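Local coordinates for succinyl-CoA ligase (ADP-forming) subunit alpha (Methanosaeta concilii, PDB 6HXI), which belongs to the succinyl-CoA synthetase superfamily, binds coenzyme A, and also carries a region related to the C-terminal domain of citrate synthase, at residues 228-233 with 255-260; 238-243 with 291-296; 173-178 with 210-215. All blocks are in the same frame, centred on the assembly; numbering follows the deposited sequence.

Contact 1 (228-233 with 255-260); sequences IACLGE and LVAWVT
The flat group of this contact, the W258 indole, meets L231 at its edge: methyl CD1 of L231 sits near the ring plane, 3.7 Å from W258 CD1. Outside the pair of strands the W258 side chain also touches Y308, and N291 meets the ring. Both side chains have CG anti to the backbone N (chi1 -171° for L231, -179° for W258), and they cross obliquely over one face of the sheet. The strands run parallel and in exact register, I228 beside L255 through to E233 beside T260. Their main chains are joined by a parallel-strand ladder of hydrogen bonds. I228 O takes the N-H of V256 in its carbonyl plane at 2.8 Å, and C230 N returns a bond of equal length to V256 O. The rung from W258 N to C230 O is longer, 3.2 Å, with its donor above the carbonyl plane. On the face of I228, C230, L255 and A257, CG2 of I228 reaches L255 CD1 at 3.7 Å, while C230 SG, in the crowded position between backbone N and carbonyl carbon, lies 4.0 Å from A257 CB. F294 covers this face, and helix 308-322 covers the other at A229, V256 and W258. Main-chain bonding thus joins the two strands of the beta-alpha-beta unit 227-233, 239-247, 255-260, the last of them at the sheet edge within this chain. At the C-terminal end G232 O accepts twice from T260: its N comes almost straight, 3.0 Å away but well above the carbonyl plane, and its OG1, brought there by the crowded rotamer, arrives in plane on a lone pair at 3.3 Å. This is consistent with a hydroxyl held loosely beside the main-chain bond.

Contact 2 (238-243 with 291-296); sequences DEYMII and NDAFRQ
The helical parts of 238-243 and 291-296 lie side by side, N-to-C directions only 14° apart and axes approaching to 9.9 Å, with the CA atoms of I243 and F294 nearest. The F294 ring carries the contact. I243 crosses it at about a right angle and sets CG1 over the centre of one face, 3.7 Å from the ring centroid and 12° off its normal, a well-centred CH-pi contact. Its first torsion, with CG1 anti to the carbonyl carbon, puts that methylene over the ring; the second then carries CD1 toward A293, 3.8 Å from its CB. I242 comes to the ring edge instead, with CG2 near the plane and 3.6 Å from F294 CE1. E239 approaches obliquely, its CB 3.7 Å from F294 CE2. A bend at chi2 (85°) then turns its chain, and the carboxylate plane ends nearly perpendicular to the phenyl ring. This buried carboxylate is well satisfied, since it forms salt bridges with K290 and K177 and accepts the backbone N-H of E233; two lysines so close would favour its charged form. Y240 touches A293 CB with CE1 at 3.9 Å, while its hydroxyl bonds to K284 O and its ring makes a cation-pi contact with K284. No hydrogen bond joins the two segments, so apolar contact does the joining. F294 lies between helix 239-247 and strand 255-260, where it also touches V259. Helices packed side by side on one face of a parallel sheet are typical of the flavodoxin-like three-layer alpha/beta fold of the CoA-ligase domain.

Contact 3 (173-178 with 210-215); sequences GFVSKS and SNMLDH
M212 is stretched out toward the strand end, and most of the contact follows its length. CG stands anti to the carbonyl carbon, and the chain beyond it is extended (chi2 176°, chi3 173°), so the thioether runs obliquely past V175 and delivers its terminal methyl to the backbone. There M212 CE lies 3.5 Å from the peptide nitrogen of K177, and K177, crossing at about a right angle, brings its own CG to 3.7 Å from M212 CE. V175 offers its two methyls to the root of the methionine: with chi1 at 70°, CG1 takes the crowded position and CG2 is anti to the backbone N, 3.9 Å from M212 CG. One helical turn on, H215 packs its CB 4.2 Å from V175 CG2. Its imidazole is fixed by bonds at both nitrogens. NE2 donates to S210 OG at 2.8 Å, with the oxygen close to the ring plane, and ND1 bonds with the guanidinium of R218; this is consistent with a neutral ring protonated at NE2. No hydrogen bond crosses the two segments. S176 turns away, its hydroxyl donating to S178 O at 2.8 Å, and its side chain is about 9 Å from a bound coenzyme A. D238 accepts bonds from M212 N and N211 ND2. Helix 212-221 therefore lies against strand 172-176 on the side of V175, beside helix 239-247 through M212 and I242, while F174 faces the opposite layer, helix 179-192, which begins after the N-cap S178.

Overall arrangement
Followed from the N terminus, the chain closes contact 3 first: from strand 172-176 it passes through helix 179-192 and strand 196-201 before helix 212-221 returns to the sheet. Contact 1 opens only afterwards, so these two are in series, though strands 172-176 and 227-233 are neighbours in the same sheet. Contact 2 opens at 238-243, within the loop of contact 1, and closes at 291-296, well past strand 255-260; contacts 1 and 2 therefore cross. Together they tie the successive strands to three helices lying along one sheet face. Polar links also join the contacts: N291 OD1 accepts V259 N between contacts 2 and 1, and D238 bridges contacts 2 and 3.

Contact 1 (228-233 with 255-260)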
loop_
_atom_site.group_PDB
_atom_site.type_symbol
_atom_site.label_atom_id
_atom_site.label_comp_id
_atom_site.label_asym_id
_atom_site.label_seq_id
_atom_site.Cartn_x
_atom_site.Cartn_y
_atom_site.Cartn_z
ATOM N N ILE B 228 51.457 24.850 -41.303
ATOM C CA ILE B 228 50.712 23.587 -41.478
ATOM C C ILE B 228 51.576 22.406 -40.993
ATOM O O ILE B 228 52.783 22.397 -41.192
ATOM C CB ILE B 228 50.100 23.372 -42.900
ATOM C CG1 ILE B 228 49.403 24.664 -43.430
ATOM C CG2 ILE B 228 49.117 22.175 -42.904
ATOM C CD1 ILE B 228 49.078 24.699 -44.945
ATOM N N ALA B 229 50.977 21.466 -40.274
ATOM C CA ALA B 229 51.696 20.301 -39.761
ATOM C C ALA B 229 50.859 19.062 -39.996
ATOM O O ALA B 229 49.662 19.086 -39.725
ATOM C CB ALA B 229 51.974 20.471 -38.274
ATOM N N CYS B 230 51.459 17.983 -40.524
ATOM C CA CYS B 230 50.681 16.757 -40.678
ATOM C C CYS B 230 51.458 15.501 -40.344
ATOM O O CYS B 230 52.680 15.477 -40.387
ATOM C CB CYS B 230 49.998 16.655 -42.035
ATOM S SG CYS B 230 51.117 16.383 -43.406
ATOM N N LEU B 231 50.725 14.483 -39.937
ATOM C CA LEU B 231 51.261 13.193 -39.545
ATOM C C LEU B 231 50.455 12.110 -40.255
ATOM O O LEU B 231 49.284 11.929 -39.959
ATOM C CB LEU B 231 51.153 13.055 -38.015
ATOM C CG LEU B 231 51.847 11.873 -37.347
ATOM C CD1 LEU B 231 53.360 11.995 -37.431
ATOM C CD2 LEU B 231 51.391 11.742 -35.880
ATOM N N GLY B 232 51.076 11.459 -41.224
ATOM C CA GLY B 232 50.461 10.382 -41.983
ATOM C C GLY B 232 50.986 9.027 -41.562
ATOM O O GLY B 232 51.663 8.913 -40.534
ATOM N N GLU B 233 50.649 7.984 -42.343
ATOM C CA GLU B 233 51.103 6.602 -42.113
ATOM C C GLU B 233 51.129 5.810 -43.421
ATOM O O GLU B 233 50.505 6.215 -44.406
ATOM C CB GLU B 233 50.281 5.874 -41.008
ATOM C CG GLU B 233 48.850 5.568 -41.387
ATOM C CD GLU B 233 48.003 4.774 -40.410
ATOM O OE1 GLU B 233 48.495 4.419 -39.308
ATOM O OE2 GLU B 233 46.836 4.485 -40.772
ATOM N N LEU B 255 54.925 23.667 -44.485
ATOM C CA LEU B 255 54.307 22.403 -44.090
ATOM C C LEU B 255 55.292 21.407 -43.461
ATOM O O LEU B 255 56.229 20.971 -44.131
ATOM C CB LEU B 255 53.616 21.760 -45.314
ATOM C CG LEU B 255 52.745 20.525 -45.023
ATOM C CD1 LEU B 255 51.329 20.752 -45.450
ATOM C CD2 LEU B 255 53.307 19.284 -45.689
ATOM N N VAL B 256 55.050 21.020 -42.191
ATOM C CA VAL B 256 55.841 20.003 -41.476
ATOM C C VAL B 256 55.146 18.685 -41.782
ATOM O O VAL B 256 53.922 18.608 -41.694
ATOM C CB VAL B 256 55.961 20.255 -39.946
ATOM C CG1 VAL B 256 56.767 19.154 -39.266
ATOM C CG2 VAL B 256 56.580 21.625 -39.651
ATOM N N ALA B 257 55.901 17.661 -42.181
ATOM C CA ALA B 257 55.284 16.384 -42.524
ATOM C C ALA B 257 56.069 15.168 -42.065
ATOM O O ALA B 257 57.283 15.119 -42.216
ATOM C CB ALA B 257 55.058 16.314 -44.021
ATOM N N TRP B 258 55.358 14.167 -41.527
ATOM C CA TRP B 258 55.953 12.897 -41.132
ATOM C C TRP B 258 54.990 11.748 -41.391
ATOM O O TRP B 258 53.811 11.849 -41.059
ATOM C CB TRP B 258 56.486 12.889 -39.685
ATOM C CG TRP B 258 57.124 11.573 -39.320
ATOM C CD1 TRP B 258 56.597 10.597 -38.521
ATOM C CD2 TRP B 258 58.339 11.033 -39.863
ATOM N NE1 TRP B 258 57.430 9.504 -38.495
ATOM C CE2 TRP B 258 58.506 9.743 -39.310
ATOM C CE3 TRP B 258 59.310 11.521 -40.751
ATOM C CZ2 TRP B 258 59.614 8.940 -39.608
ATOM C CZ3 TRP B 258 60.400 10.722 -41.055
ATOM C CH2 TRP B 258 60.552 9.453 -40.479
ATOM N N VAL B 259 55.501 10.666 -42.001
ATOM C CA VAL B 259 54.731 9.463 -42.309
ATOM C C VAL B 259 55.286 8.307 -41.452
ATOM O O VAL B 259 56.467 7.966 -41.544
ATOM C CB VAL B 259 54.703 9.141 -43.832
ATOM C CG1 VAL B 259 53.904 7.873 -44.107
ATOM C CG2 VAL B 259 54.137 10.312 -44.636
ATOM N N THR B 260 54.430 7.745 -40.589
ATOM C CA THR B 260 54.782 6.639 -39.684
ATOM C C THR B 260 54.688 5.283 -40.427
ATOM O O THR B 260 53.984 5.171 -41.431
ATOM C CB THR B 260 53.890 6.684 -38.434
ATOM O OG1 THR B 260 52.581 6.306 -38.816
ATOM C CG2 THR B 260 53.834 8.063 -37.798
#

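Contact 2 (238-243 with 291-296)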
loop_
_atom_site.group_PDB
_atom_site.type_symbol
_atom_site.label_atom_id
_atom_site.label_comp_id
_atom_site.label_asym_id
_atom_site.label_seq_id
_atom_site.Cartn_x
_atom_site.Cartn_y
_atom_site.Cartn_z
ATOM N N ASP B 238 46.895 8.705 -49.970
ATOM C CA ASP B 238 46.375 9.988 -49.493
ATOM C C ASP B 238 47.441 11.093 -49.474
ATOM O O ASP B 238 47.199 12.176 -49.998
ATOM C CB ASP B 238 45.710 9.807 -48.106
ATOM C CG ASP B 238 45.260 11.080 -47.371
ATOM O OD1 ASP B 238 46.132 11.855 -46.932
ATOM O OD2 ASP B 238 44.039 11.235 -47.141
ATOM N N GLU B 239 48.614 10.814 -48.887
ATOM C CA GLU B 239 49.731 11.766 -48.728
ATOM C C GLU B 239 50.286 12.258 -50.076
ATOM O O GLU B 239 50.830 13.361 -50.148
ATOM C CB GLU B 239 50.840 11.192 -47.827
ATOM C CG GLU B 239 50.409 10.915 -46.394
ATOM C CD GLU B 239 49.731 9.585 -46.099
ATOM O OE1 GLU B 239 49.237 8.914 -47.035
ATOM O OE2 GLU B 239 49.685 9.214 -44.906
ATOM N N TYR B 240 50.073 11.474 -51.149
ATOM C CA TYR B 240 50.472 11.838 -52.506
ATOM C C TYR B 240 49.581 12.944 -53.086
ATOM O O TYR B 240 49.966 13.567 -54.069
ATOM C CB TYR B 240 50.575 10.604 -53.423
ATOM C CG TYR B 240 51.749 9.730 -53.046
ATOM C CD1 TYR B 240 53.047 10.078 -53.412
ATOM C CD2 TYR B 240 51.571 8.582 -52.275
ATOM C CE1 TYR B 240 54.140 9.302 -53.025
ATOM C CE2 TYR B 240 52.655 7.790 -51.899
ATOM C CZ TYR B 240 53.938 8.163 -52.265
ATOM O OH TYR B 240 55.006 7.394 -51.890
ATOM N N MET B 241 48.418 13.222 -52.455
ATOM C CA MET B 241 47.548 14.326 -52.874
ATOM C C MET B 241 48.198 15.621 -52.392
ATOM O O MET B 241 48.182 16.624 -53.112
ATOM C CB MET B 241 46.128 14.203 -52.288
ATOM C CG MET B 241 45.303 13.080 -52.889
ATOM S SD MET B 241 43.865 12.630 -51.870
ATOM C CE MET B 241 42.789 14.063 -52.187
ATOM N N ILE B 242 48.809 15.565 -51.185
ATOM C CA ILE B 242 49.492 16.681 -50.521
ATOM C C ILE B 242 50.753 17.032 -51.267
ATOM O O ILE B 242 50.938 18.196 -51.612
ATOM C CB ILE B 242 49.748 16.408 -49.006
ATOM C CG1 ILE B 242 48.424 16.037 -48.261
ATOM C CG2 ILE B 242 50.456 17.598 -48.327
ATOM C CD1 ILE B 242 48.617 15.083 -47.120
ATOM N N ILE B 243 51.602 16.030 -51.537
ATOM C CA ILE B 243 52.877 16.172 -52.262
ATOM C C ILE B 243 52.643 16.779 -53.657
ATOM O O ILE B 243 53.412 17.651 -54.074
ATOM C CB ILE B 243 53.622 14.796 -52.280
ATOM C CG1 ILE B 243 54.082 14.399 -50.849
ATOM C CG2 ILE B 243 54.781 14.745 -53.289
ATOM C CD1 ILE B 243 54.112 12.878 -50.576
ATOM N N ASN B 291 57.828 9.683 -47.094
ATOM C CA ASN B 291 58.701 10.665 -46.446
ATOM C C ASN B 291 59.710 11.236 -47.433
ATOM O O ASN B 291 59.998 12.432 -47.381
ATOM C CB ASN B 291 59.395 10.067 -45.208
ATOM C CG ASN B 291 58.507 9.977 -43.985
ATOM O OD1 ASN B 291 57.695 10.869 -43.703
ATOM N ND2 ASN B 291 58.641 8.899 -43.216
ATOM N N ASP B 292 60.210 10.400 -48.355
ATOM C CA ASP B 292 61.158 10.835 -49.384
ATOM C C ASP B 292 60.488 11.789 -50.368
ATOM O O ASP B 292 61.040 12.857 -50.626
ATOM C CB ASP B 292 61.785 9.635 -50.109
ATOM C CG ASP B 292 62.826 8.874 -49.305
ATOM O OD1 ASP B 292 63.138 9.307 -48.162
ATOM O OD2 ASP B 292 63.345 7.859 -49.820
ATOM N N ALA B 293 59.276 11.430 -50.870
ATOM C CA ALA B 293 58.492 12.262 -51.790
ATOM C C ALA B 293 58.079 13.582 -51.114
ATOM O O ALA B 293 57.971 14.603 -51.790
ATOM C CB ALA B 293 57.268 11.506 -52.275
ATOM N N PHE B 294 57.872 13.561 -49.773
ATOM C CA PHE B 294 57.545 14.760 -48.992
ATOM C C PHE B 294 58.773 15.687 -48.918
ATOM O O PHE B 294 58.624 16.889 -49.122
ATOM C CB PHE B 294 57.029 14.406 -47.588
ATOM C CG PHE B 294 55.534 14.545 -47.381
ATOM C CD1 PHE B 294 54.902 15.778 -47.528
ATOM C CD2 PHE B 294 54.769 13.458 -46.969
ATOM C CE1 PHE B 294 53.521 15.907 -47.315
ATOM C CE2 PHE B 294 53.388 13.590 -46.759
ATOM C CZ PHE B 294 52.773 14.810 -46.938
ATOM N N ARG B 295 59.973 15.125 -48.659
ATOM C CA ARG B 295 61.227 15.880 -48.587
ATOM C C ARG B 295 61.480 16.606 -49.920
ATOM O O ARG B 295 61.696 17.819 -49.918
ATOM C CB ARG B 295 62.401 14.940 -48.263
ATOM C CG ARG B 295 63.014 15.151 -46.889
ATOM C CD ARG B 295 64.066 14.102 -46.573
ATOM N NE ARG B 295 63.474 12.828 -46.151
ATOM C CZ ARG B 295 63.343 12.432 -44.883
ATOM N NH1 ARG B 295 63.765 13.207 -43.889
ATOM N NH2 ARG B 295 62.801 11.256 -44.603
ATOM N N GLN B 296 61.368 15.860 -51.047
ATOM C CA GLN B 296 61.551 16.308 -52.435
ATOM C C GLN B 296 60.533 17.360 -52.898
ATOM O O GLN B 296 60.821 18.107 -53.833
ATOM C CB GLN B 296 61.536 15.103 -53.392
ATOM C CG GLN B 296 62.783 14.223 -53.299
ATOM C CD GLN B 296 62.596 12.882 -53.961
ATOM O OE1 GLN B 296 62.382 12.781 -55.175
ATOM N NE2 GLN B 296 62.701 11.817 -53.181
#

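Contact 3 (173-178 with 210-215)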
loop_
_atom_site.group_PDB
_atom_site.type_symbol
_atom_site.label_atom_id
_atom_site.label_comp_id
_atom_site.label_asym_id
_atom_site.label_seq_id
_atom_site.Cartn_x
_atom_site.Cartn_y
_atom_site.Cartn_z
ATOM N N GLY B 173 47.969 24.769 -38.182
ATOM C CA GLY B 173 46.885 23.995 -38.777
ATOM C C GLY B 173 47.357 22.565 -38.831
ATOM O O GLY B 173 48.299 22.264 -39.556
ATOM N N PHE B 174 46.762 21.690 -38.007
ATOM C CA PHE B 174 47.180 20.290 -37.876
ATOM C C PHE B 174 46.204 19.233 -38.438
ATOM O O PHE B 174 45.003 19.292 -38.166
ATOM C CB PHE B 174 47.497 19.958 -36.393
ATOM C CG PHE B 174 48.071 18.575 -36.239
ATOM C CD1 PHE B 174 49.389 18.311 -36.588
ATOM C CD2 PHE B 174 47.267 17.514 -35.843
ATOM C CE1 PHE B 174 49.896 17.011 -36.528
ATOM C CE2 PHE B 174 47.775 16.215 -35.784
ATOM C CZ PHE B 174 49.085 15.972 -36.116
ATOM N N VAL B 175 46.749 18.194 -39.108
ATOM C CA VAL B 175 45.939 17.078 -39.616
ATOM C C VAL B 175 46.699 15.728 -39.481
ATOM O O VAL B 175 47.883 15.619 -39.828
ATOM C CB VAL B 175 45.370 17.342 -41.054
ATOM C CG1 VAL B 175 46.453 17.332 -42.115
ATOM C CG2 VAL B 175 44.249 16.366 -41.414
ATOM N N SER B 176 46.019 14.721 -38.950
ATOM C CA SER B 176 46.591 13.389 -38.812
ATOM C C SER B 176 45.602 12.305 -39.275
ATOM O O SER B 176 44.476 12.614 -39.676
ATOM C CB SER B 176 47.031 13.135 -37.373
ATOM O OG SER B 176 45.922 13.060 -36.492
ATOM N N LYS B 177 46.036 11.049 -39.248
ATOM C CA LYS B 177 45.162 9.914 -39.510
ATOM C C LYS B 177 44.705 9.405 -38.142
ATOM O O LYS B 177 43.519 9.247 -37.905
ATOM C CB LYS B 177 45.893 8.820 -40.304
ATOM C CG LYS B 177 45.645 8.929 -41.793
ATOM C CD LYS B 177 46.755 8.304 -42.615
ATOM C CE LYS B 177 46.363 8.315 -44.076
ATOM N NZ LYS B 177 47.365 7.651 -44.961
ATOM N N SER B 178 45.652 9.247 -37.216
ATOM C CA SER B 178 45.442 8.747 -35.864
ATOM C C SER B 178 44.778 9.744 -34.916
ATOM O O SER B 178 45.160 10.914 -34.863
ATOM C CB SER B 178 46.776 8.288 -35.285
ATOM O OG SER B 178 46.708 7.945 -33.912
ATOM N N SER B 210 36.857 12.350 -45.615
ATOM C CA SER B 210 37.620 13.491 -46.108
ATOM C C SER B 210 39.098 13.136 -46.003
ATOM O O SER B 210 39.525 12.505 -45.028
ATOM C CB SER B 210 37.322 14.747 -45.294
ATOM O OG SER B 210 37.526 14.544 -43.904
ATOM N N ASN B 211 39.863 13.490 -47.031
ATOM C CA ASN B 211 41.291 13.234 -47.103
ATOM C C ASN B 211 42.031 14.339 -46.375
ATOM O O ASN B 211 41.441 15.380 -46.078
ATOM C CB ASN B 211 41.726 13.127 -48.579
ATOM C CG ASN B 211 41.227 11.840 -49.210
ATOM O OD1 ASN B 211 40.210 11.818 -49.911
ATOM N ND2 ASN B 211 41.860 10.714 -48.863
ATOM N N MET B 212 43.308 14.114 -46.051
ATOM C CA MET B 212 44.100 15.120 -45.353
ATOM C C MET B 212 44.162 16.428 -46.133
ATOM O O MET B 212 44.059 17.496 -45.520
ATOM C CB MET B 212 45.517 14.617 -45.062
ATOM C CG MET B 212 45.600 13.637 -43.910
ATOM S SD MET B 212 47.306 13.057 -43.768
ATOM C CE MET B 212 47.211 12.189 -42.384
ATOM N N LEU B 213 44.309 16.351 -47.480
ATOM C CA LEU B 213 44.409 17.535 -48.349
ATOM C C LEU B 213 43.211 18.464 -48.243
ATOM O O LEU B 213 43.412 19.672 -48.271
ATOM C CB LEU B 213 44.704 17.186 -49.824
ATOM C CG LEU B 213 44.949 18.389 -50.772
ATOM C CD1 LEU B 213 46.190 19.209 -50.357
ATOM C CD2 LEU B 213 45.017 17.947 -52.221
ATOM N N ASP B 214 41.982 17.921 -48.082
ATOM C CA ASP B 214 40.757 18.722 -47.936
ATOM C C ASP B 214 40.963 19.761 -46.826
ATOM O O ASP B 214 40.799 20.968 -47.073
ATOM C CB ASP B 214 39.539 17.822 -47.620
ATOM C CG ASP B 214 39.273 16.688 -48.601
ATOM O OD1 ASP B 214 40.077 16.514 -49.549
ATOM O OD2 ASP B 214 38.264 15.964 -48.414
ATOM N N HIS B 215 41.412 19.275 -45.629
ATOM C CA HIS B 215 41.699 20.081 -44.451
ATOM C C HIS B 215 42.916 20.954 -44.649
ATOM O O HIS B 215 42.836 22.116 -44.279
ATOM C CB HIS B 215 41.785 19.226 -43.185
ATOM C CG HIS B 215 40.583 18.333 -43.023
ATOM N ND1 HIS B 215 39.362 18.835 -42.609
ATOM C CD2 HIS B 215 40.438 17.021 -43.308
ATOM C CE1 HIS B 215 38.519 17.816 -42.633
ATOM N NE2 HIS B 215 39.119 16.700 -43.037
#